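PDB 2VQG: PorB from Corynebacterium glutamicum, which probably acts as an alpha-helical, anion-specific porin in the bacterial cell envelope and also binds zinc ions. Local coordinates for residues 39-44 with 73-78; 47-52 with 65-70. All coordinates share one frame; numbering follows the deposited sequence. Where two conformers were deposited one is given.

In the fold
Contacts 1 and 2 both pair helix 41-52 with helix 61-80, two antiparallel helices, and their centres lie about 11 Å apart along this pair. In chain order the segments run 39-44, 47-52, 65-70 and 73-78, so contact 2 is the inner pairing, close to the turn that contains helix 55-59, and contact 1 the outer one. The two meet where I48 CD1 packs 4.0 Å from L74 CD2. Contact 1 is buried near the centre of the chain, whereas contact 2 is partly exposed. PorB thus shows how asparagine amides and small residues can join a helix pair at two levels, while the zinc ions bound by contact 2 sit on another face of helix 61-80.

Contact 1 of 2, residues 39-44 with 73-78; sequences QYNREL and ALADRA
In the antiparallel pair of helices 41-52 and 61-80, the opening turn of the first helix uses N41 and L44 to grip A75, D76 and A78 of the second. Small residues on the facing side of helix 61-80 are consistent with the close approach: the CA atoms of N41 and A75 are 5.7 Å apart. The polar half of the contact is the amide of N41. With CG anti to the backbone N (chi1 176°), the amide reaches the neighbouring helix, where N41 ND2 donates to D76 OD1 at 2.9 Å with an N-H...O angle of 159°. D76 OD1 receives this bond on its anti lone pair and lies close to the amide plane, although the amide and carboxylate planes themselves are turned 61° apart. A second bond, to Q79 OE1, also holds ND2 and so helps fix the rotation of the amide. N41 OD1 faces the methyl of A75, 3.7 Å from its CB. The apolar half belongs to L44. Its CG packs 4.0 Å from A75 CB, while CD2 presses on A78 CB at 3.5 Å, tighter than usual for two carbons. At the start of the helix, Y40 takes the N-cap position, and its backbone N donates to E43 OE1 at 3.0 Å, a link from the third helical residue back to the cap. D76 is a zinc ligand seen in a structure of this protein, though no zinc sits on it in this chain; here its carboxylate also ties two helices together. Helix 19-31 completes the surroundings, with L29 touching both L44 and A78. V84 packs on L44 from the loop after helix 61-80, and A45, one residue further along helix 41-52, continues the packing on A75.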
ATOM      1  N   GLN A  39       4.563  -3.971  10.670  1.00 28.56           N
ATOM      2  CA  GLN A  39       3.324  -4.074   9.959  1.00 27.56           C
ATOM      3  C   GLN A  39       3.369  -5.266   9.016  1.00 26.74           C
ATOM      4  O   GLN A  39       4.387  -5.523   8.370  1.00 26.90           O
ATOM      5  CB  GLN A  39       3.091  -2.783   9.181  1.00 27.81           C
ATOM      6  CG  GLN A  39       1.665  -2.466   8.894  1.00 27.57           C
ATOM      7  CD  GLN A  39       1.532  -1.163   8.122  1.00 27.60           C
ATOM      8  OE1 GLN A  39       2.494  -0.702   7.512  1.00 23.97           O
ATOM      9  NE2 GLN A  39       0.336  -0.565   8.147  1.00 25.55           N
ATOM     10  N   TYR A  40       2.261  -5.996   8.959  1.00 26.00           N
ATOM     11  CA  TYR A  40       2.073  -7.045   7.971  1.00 25.32           C
ATOM     12  C   TYR A  40       1.549  -6.457   6.685  1.00 24.72           C
ATOM     13  O   TYR A  40       0.938  -5.381   6.706  1.00 24.78           O
ATOM     14  CB  TYR A  40       1.084  -8.079   8.499  1.00 26.17           C
ATOM     15  CG  TYR A  40       1.703  -8.947   9.567  1.00 27.14           C
ATOM     16  CD1 TYR A  40       2.629  -9.931   9.231  1.00 27.44           C
ATOM     17  CD2 TYR A  40       1.380  -8.774  10.911  1.00 27.49           C
ATOM     18  CE1 TYR A  40       3.217 -10.719  10.193  1.00 28.42           C
ATOM     19  CE2 TYR A  40       1.963  -9.571  11.894  1.00 28.41           C
ATOM     20  CZ  TYR A  40       2.886 -10.541  11.528  1.00 28.77           C
ATOM     21  OH  TYR A  40       3.482 -11.345  12.493  1.00 28.35           O
ATOM     22  N   ASN A  41       1.761  -7.169   5.579  1.00 23.12           N
ATOM     23  CA  ASN A  41       1.210  -6.780   4.276  1.00 21.92           C
ATOM     24  C   ASN A  41      -0.278  -6.403   4.390  1.00 21.25           C
ATOM     25  O   ASN A  41      -0.689  -5.298   4.001  1.00 20.08           O
ATOM     26  CB  ASN A  41       1.440  -7.917   3.254  1.00 21.95           C
ATOM     27  CG  ASN A  41       0.810  -7.635   1.887  1.00 21.48           C
ATOM     28  OD1 ASN A  41      -0.363  -7.251   1.789  1.00 20.97           O
ATOM     29  ND2 ASN A  41       1.580  -7.853   0.825  1.00 17.67           N
ATOM     30  N   ARG A  42      -1.067  -7.311   4.961  0.50 21.03           N
ATOM     31  CA  ARG A  42      -2.511  -7.111   5.085  0.50 21.28           C
ATOM     32  C   ARG A  42      -2.883  -5.796   5.777  0.50 20.81           C
ATOM     33  O   ARG A  42      -3.820  -5.111   5.351  0.50 21.36           O
ATOM     34  CB  ARG A  42      -3.143  -8.297   5.834  0.50 20.98           C
ATOM     35  CG  ARG A  42      -4.641  -8.423   5.621  0.50 22.12           C
ATOM     36  CD  ARG A  42      -5.255  -9.524   6.480  0.50 22.22           C
ATOM     37  NE  ARG A  42      -5.242 -10.845   5.840  0.50 25.14           N
ATOM     38  CZ  ARG A  42      -4.496 -11.885   6.234  0.50 25.79           C
ATOM     39  NH1 ARG A  42      -3.677 -11.774   7.273  0.50 26.35           N
ATOM     40  NH2 ARG A  42      -4.574 -13.047   5.588  0.50 25.50           N
ATOM     41  N   GLU A  43      -2.148  -5.455   6.833  1.00 20.60           N
ATOM     42  CA  GLU A  43      -2.388  -4.231   7.615  1.00 20.89           C
ATOM     43  C   GLU A  43      -2.108  -2.970   6.804  1.00 19.67           C
ATOM     44  O   GLU A  43      -2.878  -2.005   6.845  1.00 18.35           O
ATOM     45  CB  GLU A  43      -1.520  -4.208   8.865  1.00 20.78           C
ATOM     46  CG  GLU A  43      -1.854  -5.330   9.858  1.00 23.49           C
ATOM     47  CD  GLU A  43      -0.945  -5.346  11.082  1.00 24.17           C
ATOM     48  OE1 GLU A  43       0.257  -4.980  10.981  1.00 26.89           O
ATOM     49  OE2 GLU A  43      -1.451  -5.738  12.162  1.00 30.70           O
ATOM     50  N   LEU A  44      -0.999  -2.982   6.070  1.00 18.32           N
ATOM     51  CA  LEU A  44      -0.720  -1.853   5.170  1.00 17.25           C
ATOM     52  C   LEU A  44      -1.815  -1.692   4.106  1.00 17.69           C
ATOM     53  O   LEU A  44      -2.252  -0.571   3.821  1.00 16.23           O
ATOM     54  CB  LEU A  44       0.669  -1.996   4.514  1.00 17.58           C
ATOM     55  CG  LEU A  44       1.029  -0.954   3.436  1.00 17.39           C
ATOM     56  CD1 LEU A  44       0.964   0.473   3.975  1.00 17.23           C
ATOM     57  CD2 LEU A  44       2.426  -1.221   2.852  1.00 16.13           C
ATOM     58  N   ALA A  73      -2.345  -4.201  -4.186  1.00 18.90           N
ATOM     59  CA  ALA A  73      -1.207  -4.189  -5.108  1.00 19.06           C
ATOM     60  C   ALA A  73      -0.062  -3.331  -4.596  1.00 18.45           C
ATOM     61  O   ALA A  73       1.110  -3.697  -4.751  1.00 18.10           O
ATOM     62  CB  ALA A  73      -1.642  -3.710  -6.487  1.00 18.85           C
ATOM     63  N   LEU A  74      -0.391  -2.182  -4.001  1.00 17.16           N
ATOM     64  CA  LEU A  74       0.638  -1.286  -3.475  1.00 16.83           C
ATOM     65  C   LEU A  74       1.331  -1.902  -2.246  1.00 17.06           C
ATOM     66  O   LEU A  74       2.559  -1.800  -2.091  1.00 16.52           O
ATOM     67  CB  LEU A  74       0.032   0.105  -3.203  1.00 16.74           C
ATOM     68  CG  LEU A  74       0.973   1.258  -2.871  1.00 16.54           C
ATOM     69  CD1 LEU A  74       2.120   1.388  -3.864  1.00 16.18           C
ATOM     70  CD2 LEU A  74       0.155   2.584  -2.760  1.00 16.21           C
ATOM     71  N   ALA A  75       0.560  -2.600  -1.406  1.00 16.86           N
ATOM     72  CA  ALA A  75       1.122  -3.235  -0.227  1.00 16.89           C
ATOM     73  C   ALA A  75       2.029  -4.370  -0.656  1.00 17.05           C
ATOM     74  O   ALA A  75       3.076  -4.591  -0.035  1.00 17.51           O
ATOM     75  CB  ALA A  75       0.026  -3.741   0.698  1.00 16.00           C
ATOM     76  N   ASP A  76       1.642  -5.069  -1.726  1.00 17.97           N
ATOM     77  CA  ASP A  76       2.518  -6.092  -2.342  1.00 18.34           C
ATOM     78  C   ASP A  76       3.863  -5.491  -2.780  1.00 18.29           C
ATOM     79  O   ASP A  76       4.913  -6.099  -2.542  1.00 17.47           O
ATOM     80  CB  ASP A  76       1.856  -6.752  -3.553  1.00 19.09           C
ATOM     81  CG  ASP A  76       0.788  -7.776  -3.164  1.00 21.20           C
ATOM     82  OD1 ASP A  76       0.669  -8.101  -1.959  1.00 22.79           O
ATOM     83  OD2 ASP A  76       0.090  -8.274  -4.077  1.00 24.23           O
ATOM     84  N   ARG A  77       3.824  -4.329  -3.440  1.00 18.34           N
ATOM     85  CA  ARG A  77       5.056  -3.671  -3.869  0.50 18.19           C
ATOM     86  C   ARG A  77       5.915  -3.256  -2.668  1.00 17.43           C
ATOM     87  O   ARG A  77       7.142  -3.407  -2.709  1.00 17.22           O
ATOM     88  CB  ARG A  77       4.766  -2.516  -4.838  0.50 18.24           C
ATOM     89  CG  ARG A  77       3.957  -3.000  -6.051  0.50 19.97           C
ATOM     90  CD  ARG A  77       3.871  -1.990  -7.190  0.50 20.25           C
ATOM     91  NE  ARG A  77       3.004  -0.852  -6.894  0.50 24.72           N
ATOM     92  CZ  ARG A  77       1.692  -0.799  -7.131  0.50 24.89           C
ATOM     93  NH1 ARG A  77       1.045  -1.827  -7.668  0.50 26.50           N
ATOM     94  NH2 ARG A  77       1.025   0.303  -6.834  0.50 25.46           N
ATOM     95  N   ALA A  78       5.270  -2.784  -1.602  1.00 15.98           N
ATOM     96  CA  ALA A  78       5.961  -2.490  -0.352  1.00 15.86           C
ATOM     97  C   ALA A  78       6.647  -3.725   0.250  1.00 15.54           C
ATOM     98  O   ALA A  78       7.778  -3.638   0.740  1.00 15.68           O
ATOM     99  CB  ALA A  78       5.020  -1.896   0.634  1.00 15.63           C
TER

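Contact 2 of 2, residues 47-52 with 65-70. With ZN (zinc ion), chain P; ZN (zinc ion), chain L.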
ATOM      1  N   ALA A  47      -4.767  -0.137   5.641  1.00 17.08           N
ATOM      2  CA  ALA A  47      -4.530   1.256   5.942  1.00 16.46           C
ATOM      3  C   ALA A  47      -4.605   2.124   4.686  1.00 16.02           C
ATOM      4  O   ALA A  47      -5.187   3.226   4.727  1.00 16.33           O
ATOM      5  CB  ALA A  47      -3.199   1.439   6.677  1.00 16.18           C
ATOM      6  N   ILE A  48      -4.027   1.642   3.579  1.00 15.51           N
ATOM      7  CA  ILE A  48      -4.120   2.368   2.297  1.00 14.94           C
ATOM      8  C   ILE A  48      -5.594   2.490   1.860  1.00 15.22           C
ATOM      9  O   ILE A  48      -6.082   3.587   1.534  1.00 14.40           O
ATOM     10  CB  ILE A  48      -3.287   1.677   1.192  1.00 15.66           C
ATOM     11  CG1 ILE A  48      -1.789   1.754   1.541  1.00 13.94           C
ATOM     12  CG2 ILE A  48      -3.574   2.343  -0.200  1.00 14.93           C
ATOM     13  CD1 ILE A  48      -0.899   0.848   0.649  1.00 15.06           C
ATOM     14  N   ALA A  49      -6.315   1.372   1.904  1.00 15.25           N
ATOM     15  CA  ALA A  49      -7.735   1.374   1.511  1.00 15.10           C
ATOM     16  C   ALA A  49      -8.560   2.362   2.342  1.00 15.13           C
ATOM     17  O   ALA A  49      -9.419   3.073   1.814  1.00 15.06           O
ATOM     18  CB  ALA A  49      -8.336  -0.069   1.642  1.00 15.72           C
ATOM     19  N   ALA A  50      -8.314   2.393   3.646  1.00 15.18           N
ATOM     20  CA  ALA A  50      -9.051   3.288   4.532  1.00 15.22           C
ATOM     21  C   ALA A  50      -8.842   4.748   4.103  1.00 15.52           C
ATOM     22  O   ALA A  50      -9.803   5.530   4.050  1.00 14.76           O
ATOM     23  CB  ALA A  50      -8.638   3.083   5.947  1.00 14.77           C
ATOM     24  N   LYS A  51      -7.594   5.097   3.768  1.00 15.25           N
ATOM     25  CA  LYS A  51      -7.293   6.470   3.347  1.00 15.76           C
ATOM     26  C   LYS A  51      -7.765   6.764   1.913  1.00 14.60           C
ATOM     27  O   LYS A  51      -7.923   7.939   1.538  1.00 14.63           O
ATOM     28  CB  LYS A  51      -5.795   6.763   3.470  1.00 16.76           C
ATOM     29  CG  LYS A  51      -5.233   6.682   4.888  1.00 21.55           C
ATOM     30  CD  LYS A  51      -5.800   7.755   5.773  1.00 27.52           C
ATOM     31  CE  LYS A  51      -5.115   7.757   7.161  1.00 31.17           C
ATOM     32  NZ  LYS A  51      -3.836   8.497   7.124  1.00 34.89           N
ATOM     33  N   GLY A  52      -7.970   5.716   1.117  1.00 15.35           N
ATOM     34  CA  GLY A  52      -8.497   5.896  -0.243  1.00 16.50           C
ATOM     35  C   GLY A  52     -10.017   6.047  -0.298  1.00 17.59           C
ATOM     36  O   GLY A  52     -10.571   6.430  -1.332  1.00 17.92           O
ATOM     37  N   ASP A  65     -14.122  -1.343  -5.000  1.00 17.40           N
ATOM     38  CA  ASP A  65     -13.322  -2.501  -5.352  0.50 18.03           C
ATOM     39  C   ASP A  65     -11.952  -2.099  -5.903  1.00 17.56           C
ATOM     40  O   ASP A  65     -10.925  -2.694  -5.537  1.00 17.77           O
ATOM     41  CB  ASP A  65     -14.047  -3.386  -6.365  0.50 18.27           C
ATOM     42  CG  ASP A  65     -13.233  -4.602  -6.737  0.50 20.56           C
ATOM     43  OD1 ASP A  65     -12.861  -5.371  -5.822  0.50 24.31           O
ATOM     44  OD2 ASP A  65     -12.935  -4.779  -7.935  0.50 24.18           O
ATOM     45  N   TRP A  66     -11.937  -1.095  -6.776  1.00 17.84           N
ATOM     46  CA  TRP A  66     -10.680  -0.551  -7.321  1.00 18.49           C
ATOM     47  C   TRP A  66      -9.774  -0.083  -6.177  1.00 18.91           C
ATOM     48  O   TRP A  66      -8.580  -0.409  -6.150  1.00 18.04           O
ATOM     49  CB  TRP A  66     -10.979   0.614  -8.260  1.00 19.52           C
ATOM     50  CG  TRP A  66      -9.803   1.120  -9.012  1.00 19.97           C
ATOM     51  CD1 TRP A  66      -9.456   0.817 -10.301  1.00 22.72           C
ATOM     52  CD2 TRP A  66      -8.821   2.053  -8.539  1.00 21.48           C
ATOM     53  NE1 TRP A  66      -8.295   1.489 -10.652  1.00 21.71           N
ATOM     54  CE2 TRP A  66      -7.896   2.261  -9.589  1.00 21.44           C
ATOM     55  CE3 TRP A  66      -8.631   2.727  -7.324  1.00 21.44           C
ATOM     56  CZ2 TRP A  66      -6.788   3.118  -9.458  1.00 21.66           C
ATOM     57  CZ3 TRP A  66      -7.527   3.575  -7.193  1.00 21.98           C
ATOM     58  CH2 TRP A  66      -6.631   3.769  -8.265  1.00 21.20           C
ATOM     59  N   ASN A  67     -10.352   0.648  -5.215  1.00 17.81           N
ATOM     60  CA  ASN A  67      -9.605   1.077  -4.028  1.00 18.64           C
ATOM     61  C   ASN A  67      -8.921  -0.107  -3.318  1.00 19.21           C
ATOM     62  O   ASN A  67      -7.715  -0.065  -3.075  1.00 18.70           O
ATOM     63  CB  ASN A  67     -10.532   1.842  -3.077  1.00 17.83           C
ATOM     64  CG  ASN A  67      -9.851   2.313  -1.805  1.00 18.75           C
ATOM     65  OD1 ASN A  67      -8.720   2.845  -1.813  1.00 15.56           O
ATOM     66  ND2 ASN A  67     -10.572   2.190  -0.694  1.00 16.22           N
ATOM     67  N   GLU A  68      -9.690  -1.156  -3.007  0.50 19.50           N
ATOM     68  CA  GLU A  68      -9.157  -2.327  -2.301  0.50 20.31           C
ATOM     69  C   GLU A  68      -8.076  -3.012  -3.120  0.50 20.25           C
ATOM     70  O   GLU A  68      -6.995  -3.323  -2.603  0.50 20.13           O
ATOM     71  CB  GLU A  68     -10.268  -3.339  -1.962  0.50 20.66           C
ATOM     72  CG  GLU A  68     -11.306  -2.811  -0.988  0.50 23.43           C
ATOM     73  CD  GLU A  68     -10.778  -2.592   0.425  0.50 27.75           C
ATOM     74  OE1 GLU A  68      -9.798  -3.255   0.843  0.50 30.50           O
ATOM     75  OE2 GLU A  68     -11.369  -1.759   1.136  0.50 30.68           O
ATOM     76  N   ASP A  69      -8.363  -3.218  -4.401  1.00 19.96           N
ATOM     77  CA  ASP A  69      -7.414  -3.900  -5.298  1.00 20.82           C
ATOM     78  C   ASP A  69      -6.092  -3.152  -5.457  1.00 20.40           C
ATOM     79  O   ASP A  69      -5.031  -3.778  -5.463  1.00 20.40           O
ATOM     80  CB  ASP A  69      -8.024  -4.132  -6.666  1.00 21.02           C
ATOM     81  CG  ASP A  69      -9.138  -5.135  -6.629  1.00 23.42           C
ATOM     82  OD1 ASP A  69      -9.217  -5.908  -5.641  1.00 26.14           O
ATOM     83  OD2 ASP A  69      -9.944  -5.142  -7.584  1.00 25.71           O
ATOM     84  N   GLN A  70      -6.160  -1.836  -5.616  1.00 19.75           N
ATOM     85  CA  GLN A  70      -4.946  -1.034  -5.737  1.00 20.28           C
ATOM     86  C   GLN A  70      -4.195  -0.922  -4.411  1.00 19.62           C
ATOM     87  O   GLN A  70      -2.956  -0.923  -4.409  1.00 19.55           O
ATOM     88  CB  GLN A  70      -5.226   0.329  -6.359  1.00 21.43           C
ATOM     89  CG  GLN A  70      -5.763   0.224  -7.789  1.00 25.10           C
ATOM     90  CD  GLN A  70      -4.822  -0.510  -8.748  1.00 29.67           C
ATOM     91  OE1 GLN A  70      -3.598  -0.344  -8.700  1.00 31.63           O
ATOM     92  NE2 GLN A  70      -5.400  -1.305  -9.639  1.00 32.46           N
TER
HETATM   93 ZN    ZN P1095     -11.457  -6.851  -6.542  0.50 36.67          ZN
HETATM   94 ZN    ZN L1091     -11.335  -6.003  -8.806  0.50 36.42          ZN
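N67 lays its side-chain amide against the backbone of A49 and G52, bridging the antiparallel helix pair 41-52 and 61-80 near the turn that connects them. The axes of the two short segments approach to 8.6 Å, and their directions differ by 148°. N67 points its CB toward the other helix, and CG anti to the backbone N (chi1 179°) carries the amide on to it; ND2 donates to A49 O at 2.9 Å. The bond is almost straight, with an N-H...O angle of 175°, and A49 O lies in the amide plane. This carbonyl also receives a weak bond from the backbone N of G52, so the asparagine supplements the hydrogen bonding of the helix. On the other branch of the amide, N67 OD1 comes within 3.4 Å of G52 CA, where the glycine presents no side chain. E68 adds a van der Waals contact between its carboxylate and a methyl: its chain bends at chi2, and OE2 comes to 3.5 Å from A49 CB. One helical turn apart, D65 and D69 bind two zinc ions on a different face of helix 61-80. D65 OD1 binds the zinc of chain P and D65 OD2 that of chain L. D69 OD2 bridges the two, 2.0 Å from the chain L zinc and 2.5 Å from the chain P zinc, which D69 OD1 also binds.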